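Local atomic coordinates of protein mini spindles (Drosophila melanogaster, PDB entry 5VJC), a protein that probably binds tubulin through HEAT-repeat TOG domains, promoting microtubule dynamics and formation of the mitotic spindle. Residues S12-R17 / E125-A130; C87-I92 / E131-S136; Q117-L122 / S135-H140; H140-I145 / G174-G179. All coordinates share one frame; numbering follows the deposited sequence.

Contact 1. Residues S12-R17 / E125-A130; sequences SAKNQR and EEYILA
Lys14 and Tyr127 reach for each other from opposite directions, and the whole contact comes down to the meeting of an ammonium group with a phenol oxygen. The hydrogen bond runs from Lys14 NZ to Tyr127 OH over 2.9 Å, while the carbon bearing the hydroxyl, Tyr127 CZ, stays 3.8 Å from Lys14 NZ. The lysine chain starts with CG anti to the backbone N (chi1 -174°) and bends at chi3 (-73°), which swings NZ towards the phenol; the ring of Tyr127 likewise leaves anti to its own N (chi1 178°).

The tight part of the contact is confined to this meeting of NZ with OH. Around it the fit is loose: the contact lies at the surface, Lys14 and Tyr127 both stay partly exposed, and just 72 Å² is buried between the segments. Within segment 12-17 the guanidinium of Arg17 packs over the first helical turn, its plane 3.4 Å from Lys14 CA, and pairs with Asp90. On the other segment, a Schellman motif at Glu126 closes helix 105-124 ahead of the tyrosine.

Both polar tips have a second partner in Glu133, a salt bridge for Lys14 and a hydrogen bond for Tyr127, and Lys14 NZ also bonds to Val86 O. Gripped by phenol, carboxylate and carbonyl, the lysine probably keeps its charge and polarises the tyrosine hydroxyl, tying the N-terminal helix to the loop 125-130 by polar chemistry rather than by area.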
# COMPACT_ATOMS: atom_id res chain seq x y z
N SER A 12 2.86 -25.43 -5.12
CA SER A 12 1.58 -25.04 -4.54
C SER A 12 1.71 -24.78 -3.05
O SER A 12 0.73 -24.88 -2.31
CB SER A 12 0.53 -26.13 -4.79
OG SER A 12 0.90 -27.31 -4.10
N ALA A 13 2.91 -24.45 -2.60
CA ALA A 13 3.16 -24.26 -1.17
C ALA A 13 2.39 -23.06 -0.59
O ALA A 13 2.19 -22.97 0.63
CB ALA A 13 4.65 -24.11 -0.92
N LYS A 14 1.94 -22.15 -1.45
CA LYS A 14 1.19 -20.99 -0.96
C LYS A 14 -0.08 -21.44 -0.24
O LYS A 14 -0.51 -20.82 0.74
CB LYS A 14 0.85 -20.02 -2.11
CG LYS A 14 0.20 -18.72 -1.64
CD LYS A 14 -0.43 -17.94 -2.81
CE LYS A 14 0.65 -17.30 -3.70
NZ LYS A 14 -0.04 -16.57 -4.81
N ASN A 15 -0.68 -22.53 -0.72
CA ASN A 15 -1.87 -23.06 -0.07
C ASN A 15 -1.63 -23.34 1.41
O ASN A 15 -2.44 -22.95 2.26
CB ASN A 15 -2.37 -24.33 -0.77
CG ASN A 15 -2.93 -24.03 -2.14
OD1 ASN A 15 -3.41 -22.93 -2.39
ND2 ASN A 15 -2.83 -24.99 -3.05
N GLN A 16 -0.52 -23.98 1.72
CA GLN A 16 -0.24 -24.32 3.11
C GLN A 16 0.08 -23.07 3.92
O GLN A 16 -0.25 -22.99 5.11
CB GLN A 16 0.91 -25.33 3.22
CG GLN A 16 1.02 -25.95 4.60
CD GLN A 16 -0.28 -26.63 5.03
OE1 GLN A 16 -0.78 -27.53 4.35
NE2 GLN A 16 -0.84 -26.19 6.16
N ARG A 17 0.69 -22.08 3.27
CA ARG A 17 1.02 -20.84 3.98
C ARG A 17 -0.25 -20.10 4.35
O ARG A 17 -0.40 -19.63 5.47
CB ARG A 17 1.95 -19.98 3.13
CG ARG A 17 3.34 -20.62 2.90
CD ARG A 17 4.33 -19.59 2.36
NE ARG A 17 3.97 -19.12 1.02
CZ ARG A 17 4.40 -19.66 -0.11
NH1 ARG A 17 5.18 -20.74 -0.08
NH2 ARG A 17 4.03 -19.15 -1.28
N GLU A 125 -2.28 -11.56 -16.38
CA GLU A 125 -2.68 -12.93 -16.13
C GLU A 125 -4.04 -13.04 -15.43
O GLU A 125 -4.50 -14.13 -15.12
CB GLU A 125 -1.61 -13.63 -15.28
CG GLU A 125 -0.23 -13.69 -15.93
CD GLU A 125 -0.15 -14.67 -17.09
OE1 GLU A 125 -1.06 -15.51 -17.24
OE2 GLU A 125 0.85 -14.59 -17.86
N GLU A 126 -4.68 -11.89 -15.19
CA GLU A 126 -5.97 -11.83 -14.52
C GLU A 126 -5.91 -12.51 -13.14
O GLU A 126 -6.86 -13.16 -12.70
CB GLU A 126 -7.08 -12.46 -15.38
CG GLU A 126 -7.16 -11.84 -16.77
CD GLU A 126 -8.39 -12.28 -17.54
OE1 GLU A 126 -8.33 -13.36 -18.16
OE2 GLU A 126 -9.41 -11.55 -17.52
N TYR A 127 -4.79 -12.34 -12.46
CA TYR A 127 -4.67 -12.89 -11.11
C TYR A 127 -5.42 -11.97 -10.14
O TYR A 127 -5.41 -10.75 -10.29
CB TYR A 127 -3.21 -13.05 -10.72
CG TYR A 127 -2.99 -13.56 -9.30
CD1 TYR A 127 -3.18 -14.91 -8.99
CD2 TYR A 127 -2.60 -12.70 -8.27
CE1 TYR A 127 -3.00 -15.39 -7.68
CE2 TYR A 127 -2.40 -13.16 -6.97
CZ TYR A 127 -2.61 -14.51 -6.68
OH TYR A 127 -2.41 -14.97 -5.40
N ILE A 128 -6.06 -12.59 -9.16
CA ILE A 128 -6.79 -11.94 -8.08
C ILE A 128 -6.03 -12.15 -6.78
O ILE A 128 -5.80 -13.30 -6.40
CB ILE A 128 -8.20 -12.57 -7.97
CG1 ILE A 128 -9.01 -12.21 -9.20
CG2 ILE A 128 -8.90 -12.12 -6.70
CD1 ILE A 128 -9.06 -10.75 -9.42
N LEU A 129 -5.60 -11.08 -6.10
CA LEU A 129 -4.86 -11.26 -4.85
C LEU A 129 -5.68 -12.00 -3.80
O LEU A 129 -6.88 -11.71 -3.61
CB LEU A 129 -4.41 -9.93 -4.23
CG LEU A 129 -3.37 -8.97 -4.81
CD1 LEU A 129 -2.99 -7.93 -3.74
CD2 LEU A 129 -2.13 -9.69 -5.29
N ALA A 130 -5.04 -12.94 -3.12
CA ALA A 130 -5.63 -13.52 -1.93
C ALA A 130 -5.85 -12.40 -0.90
O ALA A 130 -5.11 -11.41 -0.89
CB ALA A 130 -4.72 -14.60 -1.35

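Contact 2. Residues C87-I92 / E131-S136; sequences CNLDLI and ENEGSS
Glu133 reaches across to Leu89 and Asp90 where two helices of this TOG domain, a HEAT-repeat fold, come together at their N-terminal ends. The approach is close, with Asp90 CA 5.5 Å from Glu133 CA, and the way the three side chains are turned explains how so tight a spacing is tolerated.

Glu133 runs extended beyond CG (chi2 166°) and crosses Leu89 at about a right angle, so that its carboxylate lies against the leucine's flank. Glu133 OE2 is 3.7 Å from Leu89 CB, and Leu89 CD2 sits 3.9 Å from Glu133 CD. Glu133 OE2 also stands 3.6 Å from Asp90 N, in the first turn of helix 89-99, whose positive end would be expected to ease the burial of a negative charge there.

Asp90 meets Glu133 through aliphatic carbon instead: Asp90 CB packs on Glu133 CG at 3.7 Å. Its CG is set between the backbone N and the carbonyl carbon (chi1 61°), an orientation in which the two acids stay apart, with Asp90 OD1 4.5 Å from Glu133 OE2. Both acids are compensated by Arg17 and Lys14 of helix 13-22, and besides Tyr127 Glu133 OE1 accepts from the backbone N of Ala130, the N-cap residue of helix 131-142.

One turn along, a buried polar link completes the interface. Ser136 OG donates to Glu133 O in its own helix, and a water bridges the two helices by donating to Ser136 OG at 2.7 Å and to Asp90 O at 2.9 Å.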
# COMPACT_ATOMS: atom_id res chain seq x y z
N CYS A 87 3.34 -18.14 -7.89
CA CYS A 87 3.39 -19.18 -6.86
C CYS A 87 4.05 -18.70 -5.55
O CYS A 87 3.75 -19.22 -4.46
CB CYS A 87 4.14 -20.41 -7.41
SG CYS A 87 3.23 -21.28 -8.71
N ASN A 88 4.97 -17.74 -5.65
CA ASN A 88 5.65 -17.25 -4.47
C ASN A 88 5.33 -15.78 -4.16
O ASN A 88 6.01 -15.14 -3.36
CB ASN A 88 7.16 -17.44 -4.63
CG ASN A 88 7.56 -18.91 -4.70
OD1 ASN A 88 7.85 -19.52 -3.68
ND2 ASN A 88 7.57 -19.48 -5.90
N LEU A 89 4.26 -15.26 -4.76
CA LEU A 89 3.94 -13.84 -4.64
C LEU A 89 3.87 -13.34 -3.20
O LEU A 89 4.38 -12.27 -2.87
CB LEU A 89 2.61 -13.53 -5.34
CG LEU A 89 2.13 -12.07 -5.27
CD1 LEU A 89 3.13 -11.10 -5.95
CD2 LEU A 89 0.70 -11.93 -5.87
N ASP A 90 3.20 -14.12 -2.36
CA ASP A 90 2.98 -13.74 -0.97
C ASP A 90 4.31 -13.57 -0.22
O ASP A 90 4.47 -12.61 0.57
CB ASP A 90 2.06 -14.77 -0.27
CG ASP A 90 2.66 -16.20 -0.24
OD1 ASP A 90 3.10 -16.70 -1.30
OD2 ASP A 90 2.69 -16.81 0.86
N LEU A 91 5.28 -14.45 -0.49
CA LEU A 91 6.60 -14.35 0.12
C LEU A 91 7.35 -13.11 -0.37
O LEU A 91 8.02 -12.42 0.41
CB LEU A 91 7.45 -15.60 -0.20
CG LEU A 91 6.80 -16.93 0.22
CD1 LEU A 91 7.60 -18.14 -0.31
CD2 LEU A 91 6.72 -16.93 1.73
N ILE A 92 7.25 -12.84 -1.66
CA ILE A 92 7.96 -11.70 -2.24
C ILE A 92 7.36 -10.37 -1.75
O ILE A 92 8.10 -9.43 -1.45
CB ILE A 92 7.94 -11.73 -3.78
CG1 ILE A 92 8.71 -12.96 -4.29
CG2 ILE A 92 8.57 -10.47 -4.35
CD1 ILE A 92 10.09 -13.10 -3.71
N GLU A 131 -6.88 -12.56 -0.07
CA GLU A 131 -7.12 -11.65 1.05
C GLU A 131 -5.82 -11.42 1.88
O GLU A 131 -5.49 -10.29 2.26
CB GLU A 131 -8.24 -12.19 1.94
CG GLU A 131 -8.46 -11.39 3.20
CD GLU A 131 -8.86 -9.97 2.88
OE1 GLU A 131 -9.81 -9.81 2.08
OE2 GLU A 131 -8.21 -9.02 3.40
N ASN A 132 -5.07 -12.50 2.09
CA ASN A 132 -3.84 -12.42 2.88
C ASN A 132 -2.74 -11.64 2.17
O ASN A 132 -1.99 -10.93 2.81
CB ASN A 132 -3.32 -13.82 3.19
CG ASN A 132 -4.39 -14.69 3.81
OD1 ASN A 132 -5.41 -15.01 3.17
ND2 ASN A 132 -4.17 -15.07 5.06
N GLU A 133 -2.65 -11.77 0.85
CA GLU A 133 -1.64 -11.03 0.10
C GLU A 133 -1.90 -9.52 0.19
O GLU A 133 -1.01 -8.76 0.56
CB GLU A 133 -1.58 -11.50 -1.35
CG GLU A 133 -0.95 -12.90 -1.46
CD GLU A 133 -1.15 -13.56 -2.80
OE1 GLU A 133 -2.18 -13.30 -3.47
OE2 GLU A 133 -0.28 -14.36 -3.19
N GLY A 134 -3.12 -9.10 -0.13
CA GLY A 134 -3.53 -7.71 0.05
C GLY A 134 -3.29 -7.16 1.45
O GLY A 134 -2.68 -6.10 1.63
N SER A 135 -3.78 -7.88 2.46
CA SER A 135 -3.66 -7.45 3.85
C SER A 135 -2.23 -7.35 4.34
O SER A 135 -1.90 -6.50 5.15
CB SER A 135 -4.43 -8.41 4.77
OG SER A 135 -5.80 -8.10 4.73
N SER A 136 -1.38 -8.25 3.87
CA SER A 136 0.01 -8.29 4.32
C SER A 136 0.81 -7.16 3.72
O SER A 136 1.89 -6.82 4.22
CB SER A 136 0.66 -9.61 3.94
OG SER A 136 0.92 -9.58 2.54
O HOH W 1 1.79 -11.79 1.31

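Contact 3. Residues Q117-L122 / S135-H140; sequences QVFQVL and SSFVPH
Phe137 sends its ring out anti to the backbone N (chi1 177°), and Phe119, with chi1 at -84°, extends its own ring to meet it; these two torsions let phenyl groups bridge backbones that are well separated. Even at the closest register the CA atoms of Phe119 and Phe137 stand 12.5 Å apart, so the contact is made entirely by the outer ends of the rings.

The touching atoms are few. Phe137 CE2 lies 3.8 Å from Phe119 CZ and 3.9 Å from Phe119 CE2, one ring carbon set against a bond of the other ring. The two side chains run antiparallel past one another. Although their planes differ by only 19°, the rings are displaced so far that little of one lies over the other: their centroids are 5.8 Å apart, too far displaced for a proper stack, and the gain is mainly dispersion and the burial of apolar surface. Within its own helix Phe119 is backed by Leu122, whose CD1 lies 3.8 Å above one ring face, near the rim.

The backbone beneath Phe137 is less regular. Helix 131-142 is kinked here: Pro139 has no N-H to give, and His140 N makes no bond to the turn before, keeping only a weak, shorter-span bond to Phe137 O.

Two further helices close round the pair. Helix 150-166 covers Phe119 with Gln162, Val163 and Val166, and helix 89-99 meets Phe137 through Leu93 and Thr97, placing the two rings at a junction of four helices.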
# COMPACT_ATOMS: atom_id res chain seq x y z
N GLN A 117 6.36 -3.92 -12.31
CA GLN A 117 6.46 -5.04 -13.28
C GLN A 117 5.64 -6.25 -12.80
O GLN A 117 4.97 -6.92 -13.58
CB GLN A 117 7.91 -5.50 -13.50
CG GLN A 117 8.99 -4.45 -13.83
CD GLN A 117 10.38 -5.08 -13.70
OE1 GLN A 117 11.20 -4.69 -12.84
NE2 GLN A 117 10.64 -6.11 -14.52
N VAL A 118 5.72 -6.53 -11.50
CA VAL A 118 4.95 -7.64 -10.91
C VAL A 118 3.45 -7.45 -11.08
O VAL A 118 2.75 -8.37 -11.52
CB VAL A 118 5.26 -7.79 -9.41
CG1 VAL A 118 4.23 -8.71 -8.72
CG2 VAL A 118 6.67 -8.34 -9.21
N PHE A 119 2.93 -6.28 -10.72
CA PHE A 119 1.48 -6.11 -10.76
C PHE A 119 0.95 -6.05 -12.18
O PHE A 119 -0.17 -6.49 -12.43
CB PHE A 119 1.06 -4.89 -9.92
CG PHE A 119 0.91 -5.23 -8.47
CD1 PHE A 119 -0.30 -5.69 -7.97
CD2 PHE A 119 2.01 -5.20 -7.63
CE1 PHE A 119 -0.42 -6.07 -6.65
CE2 PHE A 119 1.90 -5.58 -6.29
CZ PHE A 119 0.68 -6.01 -5.80
N GLN A 120 1.77 -5.58 -13.12
CA GLN A 120 1.43 -5.70 -14.54
C GLN A 120 1.25 -7.16 -14.96
O GLN A 120 0.28 -7.51 -15.65
CB GLN A 120 2.48 -5.03 -15.43
CG GLN A 120 1.96 -4.87 -16.87
CD GLN A 120 0.62 -4.14 -16.90
OE1 GLN A 120 0.50 -3.01 -16.40
NE2 GLN A 120 -0.41 -4.78 -17.46
N VAL A 121 2.16 -8.03 -14.54
CA VAL A 121 2.00 -9.48 -14.77
C VAL A 121 0.70 -10.00 -14.16
O VAL A 121 -0.06 -10.73 -14.82
CB VAL A 121 3.20 -10.28 -14.22
CG1 VAL A 121 2.91 -11.79 -14.21
CG2 VAL A 121 4.43 -10.00 -15.07
N LEU A 122 0.40 -9.59 -12.93
CA LEU A 122 -0.84 -10.05 -12.29
C LEU A 122 -2.08 -9.58 -13.06
O LEU A 122 -3.06 -10.32 -13.22
CB LEU A 122 -0.90 -9.55 -10.84
CG LEU A 122 0.29 -9.92 -9.96
CD1 LEU A 122 0.06 -9.46 -8.51
CD2 LEU A 122 0.57 -11.42 -10.02
N SER A 135 -3.78 -7.88 2.46
CA SER A 135 -3.66 -7.45 3.85
C SER A 135 -2.23 -7.35 4.34
O SER A 135 -1.90 -6.50 5.15
CB SER A 135 -4.43 -8.41 4.77
OG SER A 135 -5.80 -8.10 4.73
N SER A 136 -1.38 -8.25 3.87
CA SER A 136 0.01 -8.29 4.32
C SER A 136 0.81 -7.16 3.72
O SER A 136 1.89 -6.82 4.22
CB SER A 136 0.66 -9.61 3.94
OG SER A 136 0.92 -9.58 2.54
N PHE A 137 0.29 -6.58 2.63
CA PHE A 137 1.10 -5.75 1.75
C PHE A 137 0.70 -4.28 1.76
O PHE A 137 1.54 -3.43 1.98
CB PHE A 137 1.03 -6.30 0.32
CG PHE A 137 1.78 -5.46 -0.68
CD1 PHE A 137 3.14 -5.25 -0.56
CD2 PHE A 137 1.10 -4.88 -1.76
CE1 PHE A 137 3.84 -4.46 -1.51
CE2 PHE A 137 1.79 -4.10 -2.71
CZ PHE A 137 3.15 -3.90 -2.58
N VAL A 138 -0.57 -4.00 1.51
CA VAL A 138 -1.03 -2.62 1.30
C VAL A 138 -0.79 -1.63 2.46
O VAL A 138 -0.36 -0.52 2.19
CB VAL A 138 -2.53 -2.62 0.93
CG1 VAL A 138 -3.05 -1.20 0.66
CG2 VAL A 138 -2.74 -3.52 -0.28
N PRO A 139 -1.05 -2.02 3.73
CA PRO A 139 -0.81 -1.04 4.81
C PRO A 139 0.64 -0.57 4.86
O PRO A 139 0.91 0.61 5.16
CB PRO A 139 -1.15 -1.82 6.10
CG PRO A 139 -1.96 -2.95 5.67
CD PRO A 139 -1.62 -3.27 4.25
N HIS A 140 1.55 -1.49 4.56
CA HIS A 140 2.96 -1.23 4.62
C HIS A 140 3.40 -0.41 3.43
O HIS A 140 4.24 0.49 3.57
CB HIS A 140 3.75 -2.54 4.70
CG HIS A 140 3.34 -3.39 5.85
ND1 HIS A 140 3.68 -3.09 7.16
CD2 HIS A 140 2.59 -4.51 5.91
CE1 HIS A 140 3.17 -4.01 7.96
NE2 HIS A 140 2.50 -4.88 7.23

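Contact 4. Residues H140-I145 / G174-G179; sequences HLLLKI and GYVMEG
Leu142 pushes both of its methyl groups against Tyr175 and Val176, and apolar packing is the interaction that makes this contact. Leu142 CD1 comes within 3.5 Å of Tyr175 CB and is also 3.6 Å from Val176 N, so it rests against the backbone of helix 169-178 as much as against side chains. The second branch, Leu142 CD2, meets Val176 CG2 at 3.8 Å. Leucine crosses each partner at about a right angle, and its chi1 of -91° departs from a staggered value, possibly an adjustment to the close fit. Of the Tyr175 side chain, CB does the touching: with chi1 at -73° its ring turns off along helix 131-142, covering Val138 and Pro139.

Polar bonds surround this contact without crossing between its segments. A type I turn spans Leu142 to Ile145, closed by Ile145 N to Leu142 O at 2.9 Å, and Gln187 of helix 185-202 also binds Leu142 O. Tyr175 OH finds Ser135 two turns back along the helix that its ring covers.

Third come the hydrophobic neighbours: Leu195 of helix 185-202 covers Val176, and Ile145 packs on Val156 of helix 150-166. Helices 131-142 and 169-178, which are not consecutive in the chain, thus pack against each other, as non-consecutive helices do along a HEAT-repeat array such as the TOG domain.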
# COMPACT_ATOMS: atom_id res chain seq x y z
N HIS A 140 1.55 -1.49 4.56
CA HIS A 140 2.96 -1.23 4.62
C HIS A 140 3.40 -0.41 3.43
O HIS A 140 4.24 0.49 3.57
CB HIS A 140 3.75 -2.54 4.70
CG HIS A 140 3.34 -3.39 5.85
ND1 HIS A 140 3.68 -3.09 7.16
CD2 HIS A 140 2.59 -4.51 5.91
CE1 HIS A 140 3.17 -4.01 7.96
NE2 HIS A 140 2.50 -4.88 7.23
N LEU A 141 2.85 -0.72 2.27
CA LEU A 141 3.11 0.09 1.09
C LEU A 141 2.65 1.53 1.34
O LEU A 141 3.39 2.47 1.09
CB LEU A 141 2.40 -0.48 -0.13
CG LEU A 141 2.27 0.37 -1.39
CD1 LEU A 141 3.63 0.49 -2.08
CD2 LEU A 141 1.16 -0.26 -2.35
N LEU A 142 1.44 1.68 1.86
CA LEU A 142 0.86 3.01 2.07
C LEU A 142 1.67 3.88 3.02
O LEU A 142 1.65 5.10 2.91
CB LEU A 142 -0.57 2.89 2.59
CG LEU A 142 -1.61 2.87 1.47
CD1 LEU A 142 -2.90 2.26 1.99
CD2 LEU A 142 -1.86 4.30 0.97
N LEU A 143 2.39 3.24 3.95
CA LEU A 143 3.29 3.95 4.86
C LEU A 143 4.29 4.83 4.14
O LEU A 143 4.72 5.83 4.68
CB LEU A 143 4.06 2.96 5.74
CG LEU A 143 3.31 2.45 6.97
CD1 LEU A 143 4.25 1.59 7.80
CD2 LEU A 143 2.74 3.60 7.81
N LYS A 144 4.67 4.43 2.93
CA LYS A 144 5.65 5.19 2.17
C LYS A 144 5.02 6.29 1.28
O LYS A 144 5.74 7.03 0.61
CB LYS A 144 6.48 4.25 1.29
CG LYS A 144 7.09 3.05 2.01
CD LYS A 144 7.54 3.36 3.43
CE LYS A 144 8.87 4.04 3.49
NZ LYS A 144 9.34 4.08 4.91
N ILE A 145 3.70 6.42 1.27
CA ILE A 145 3.10 7.36 0.32
C ILE A 145 3.43 8.80 0.73
O ILE A 145 3.39 9.72 -0.09
CB ILE A 145 1.58 7.21 0.18
CG1 ILE A 145 1.11 7.76 -1.18
CG2 ILE A 145 0.84 7.89 1.33
CD1 ILE A 145 -0.37 7.57 -1.46
N GLY A 174 -10.25 1.83 2.59
CA GLY A 174 -10.10 1.64 4.02
C GLY A 174 -8.67 1.79 4.52
O GLY A 174 -8.43 2.48 5.51
N TYR A 175 -7.71 1.16 3.85
CA TYR A 175 -6.29 1.30 4.25
C TYR A 175 -5.76 2.73 4.10
O TYR A 175 -4.99 3.22 4.93
CB TYR A 175 -5.42 0.35 3.45
CG TYR A 175 -5.57 -1.09 3.87
CD1 TYR A 175 -5.33 -1.48 5.19
CD2 TYR A 175 -5.93 -2.07 2.97
CE1 TYR A 175 -5.46 -2.81 5.60
CE2 TYR A 175 -6.06 -3.40 3.36
CZ TYR A 175 -5.82 -3.76 4.68
OH TYR A 175 -5.94 -5.07 5.08
N VAL A 176 -6.18 3.41 3.04
CA VAL A 176 -5.81 4.81 2.87
C VAL A 176 -6.38 5.67 3.98
O VAL A 176 -5.67 6.54 4.51
CB VAL A 176 -6.27 5.37 1.51
CG1 VAL A 176 -5.92 6.88 1.44
CG2 VAL A 176 -5.56 4.61 0.40
N MET A 177 -7.65 5.43 4.32
CA MET A 177 -8.32 6.11 5.44
C MET A 177 -7.49 6.03 6.75
O MET A 177 -7.48 6.99 7.54
CB MET A 177 -9.72 5.52 5.68
CG MET A 177 -10.81 6.00 4.71
SD MET A 177 -11.08 7.81 4.74
CE MET A 177 -11.72 8.03 6.40
N GLU A 178 -6.81 4.91 6.98
CA GLU A 178 -6.03 4.74 8.22
C GLU A 178 -4.90 5.73 8.28
O GLU A 178 -4.46 6.12 9.36
CB GLU A 178 -5.46 3.32 8.33
CG GLU A 178 -6.50 2.27 8.62
CD GLU A 178 -7.31 2.60 9.87
OE1 GLU A 178 -6.71 2.86 10.93
OE2 GLU A 178 -8.57 2.62 9.77
N GLY A 179 -4.44 6.16 7.10
CA GLY A 179 -3.36 7.11 6.98
C GLY A 179 -3.69 8.47 7.55
O GLY A 179 -2.79 9.24 7.84

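Contact 1 is a surface contact, its centre about 18 Å from the centre of the chain, and the other three are buried, their centres approaching that of the chain in order, to about 6 Å for contact 4. Chemistry follows place: a single charged hydrogen bond between the two segments at the margin, buried acids with a bridging water in contact 2, aromatic carbon in contact 3, aliphatic carbon in contact 4. Helix 131-142 serves contacts 2, 3 and 4 in turn, against helices 89-99, 105-124 and 169-178. Contacts 1 and 2 merge into one ionic network through Glu133 and Asp90, contacts 2 and 3 join by Leu89 packing on Leu122 and Val118, whereas contacts 1 and 4 do not touch.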